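PDB 2GPC: iron superoxide dismutase from Trypanosoma cruzi, which catalyses the dismutation of superoxide to dioxygen and hydrogen peroxide at an iron centre, probably protecting the parasite from oxidative damage. Local coordinates for residues L19-Q22 / Q23-H27. Numbering follows the deposited sequence.
Sequences LSKQ and QVTLH. With FE2 (Fe (II) ion), chain C.
Ser20 OG accepts a nearly straight hydrogen bond from Gln23 N at 3.0 Å, the capping bond of Ser20, the N-cap residue of helix 21-44. With chi1 at 63°, the hydroxyl lies between its own backbone N and carbonyl carbon, turned back over the first helical turn; OG is also hydrogen-bonded to Asp169 OD1. Ser20 O takes Val24 N at 2.9 Å, and CG2 of Val24 rests against the same oxygen at 3.4 Å. On the tightly packed side, Leu19 CB meets that methyl at 4.2 Å, while Leu19 CD2 reaches the CG of Gln23; Leu14 lies against Leu19 and Leu7 against Val24. Lys21 O is gripped twice from Thr25, by N and, at 2.6 Å, by OG1, the two donors coming from opposite faces of the carbonyl plane. The amide of Gln23 turns away from the cap, its OE1 accepting from Asp169 N. This first turn opens the helix of the alpha-hairpin domain of iron/manganese superoxide dismutases, which carries His27 of the iron site: NE2 binds the iron at 2.1 Å, alongside His75, Asp160, His164 and a water. The solvent side is looser. There the extended Lys21 chain runs beside Thr25 and on into solvent. Gln22, exposed and bent at chi2 (69°), brings NE2 to CD1 of the buried Leu26 at 3.5 Å, a van der Waals contact of amide nitrogen and methyl beside Val168, with Lys171 of the second subunit packing on Leu26.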
loop_
_atom_site.group_PDB
_atom_site.type_symbol
_atom_site.label_atom_id
_atom_site.label_comp_id
_atom_site.label_asym_id
_atom_site.label_seq_id
_atom_site.Cartn_x
_atom_site.Cartn_y
_atom_site.Cartn_z
ATOM N N LEU A 19 12.827 -8.758 -13.155
ATOM C CA LEU A 19 12.704 -7.453 -12.493
ATOM C C LEU A 19 13.542 -6.475 -13.282
ATOM O O LEU A 19 14.768 -6.516 -13.221
ATOM C CB LEU A 19 13.203 -7.496 -11.045
ATOM C CG LEU A 19 12.232 -7.971 -9.967
ATOM C CD1 LEU A 19 12.915 -7.818 -8.597
ATOM C CD2 LEU A 19 10.916 -7.227 -10.000
ATOM N N SER A 20 12.869 -5.603 -14.026
ATOM C CA SER A 20 13.489 -4.802 -15.082
ATOM C C SER A 20 14.340 -3.678 -14.524
ATOM O O SER A 20 14.175 -3.273 -13.376
ATOM C CB SER A 20 12.418 -4.193 -15.999
ATOM O OG SER A 20 11.592 -3.293 -15.277
ATOM N N LYS A 21 15.271 -3.195 -15.345
ATOM C CA LYS A 21 16.033 -1.998 -15.002
ATOM C C LYS A 21 15.122 -0.867 -14.535
ATOM O O LYS A 21 15.423 -0.197 -13.545
ATOM C CB LYS A 21 16.895 -1.528 -16.175
ATOM C CG LYS A 21 17.910 -0.463 -15.790
ATOM C CD LYS A 21 18.831 -0.106 -16.954
ATOM C CE LYS A 21 19.987 0.770 -16.500
ATOM N NZ LYS A 21 20.706 1.388 -17.648
ATOM N N GLN A 22 14.006 -0.662 -15.231
ATOM C CA GLN A 22 13.105 0.438 -14.909
ATOM C C GLN A 22 12.394 0.220 -13.561
ATOM O O GLN A 22 12.342 1.137 -12.753
ATOM C CB GLN A 22 12.121 0.690 -16.066
ATOM C CG GLN A 22 11.031 1.715 -15.798
ATOM C CD GLN A 22 11.537 3.150 -15.688
ATOM O OE1 GLN A 22 12.744 3.420 -15.771
ATOM N NE2 GLN A 22 10.605 4.077 -15.525
ATOM N N GLN A 23 11.893 -0.992 -13.310
ATOM C CA GLN A 23 11.249 -1.323 -12.031
ATOM C C GLN A 23 12.217 -1.135 -10.867
ATOM O O GLN A 23 11.860 -0.584 -9.822
ATOM C CB GLN A 23 10.733 -2.768 -12.052
ATOM C CG GLN A 23 10.170 -3.299 -10.748
ATOM C CD GLN A 23 8.885 -2.618 -10.337
ATOM O OE1 GLN A 23 7.808 -3.031 -10.749
ATOM N NE2 GLN A 23 8.993 -1.569 -9.528
ATOM N N VAL A 24 13.436 -1.619 -11.048
ATOM C CA VAL A 24 14.450 -1.548 -10.013
ATOM C C VAL A 24 14.901 -0.105 -9.809
ATOM O O VAL A 24 15.060 0.332 -8.679
ATOM C CB VAL A 24 15.653 -2.459 -10.344
ATOM C CG1 VAL A 24 16.855 -2.140 -9.449
ATOM C CG2 VAL A 24 15.247 -3.922 -10.212
ATOM N N THR A 25 15.071 0.633 -10.901
ATOM C CA THR A 25 15.537 2.025 -10.842
ATOM C C THR A 25 14.580 2.935 -10.084
ATOM O O THR A 25 15.003 3.705 -9.228
ATOM C CB THR A 25 15.781 2.579 -12.264
ATOM O OG1 THR A 25 16.886 1.882 -12.854
ATOM C CG2 THR A 25 16.237 4.029 -12.225
ATOM N N LEU A 26 13.296 2.863 -10.414
ATOM C CA LEU A 26 12.288 3.629 -9.691
ATOM C C LEU A 26 12.283 3.229 -8.224
ATOM O O LEU A 26 12.288 4.080 -7.338
ATOM C CB LEU A 26 10.896 3.422 -10.297
ATOM C CG LEU A 26 10.644 4.093 -11.646
ATOM C CD1 LEU A 26 9.413 3.479 -12.261
ATOM C CD2 LEU A 26 10.494 5.607 -11.530
ATOM N N HIS A 27 12.280 1.927 -7.966
ATOM C CA HIS A 27 12.210 1.427 -6.595
ATOM C C HIS A 27 13.421 1.910 -5.758
ATOM O O HIS A 27 13.248 2.366 -4.631
ATOM C CB HIS A 27 12.054 -0.104 -6.612
ATOM C CG HIS A 27 11.549 -0.695 -5.333
ATOM N ND1 HIS A 27 11.440 -2.056 -5.151
ATOM C CD2 HIS A 27 11.115 -0.124 -4.179
ATOM C CE1 HIS A 27 10.964 -2.301 -3.939
ATOM N NE2 HIS A 27 10.761 -1.146 -3.329
HETATM FE FE FE2 C . 9.635 -0.807 -1.536
HETATM O O HOH W 1 8.394 -0.864 0.362
#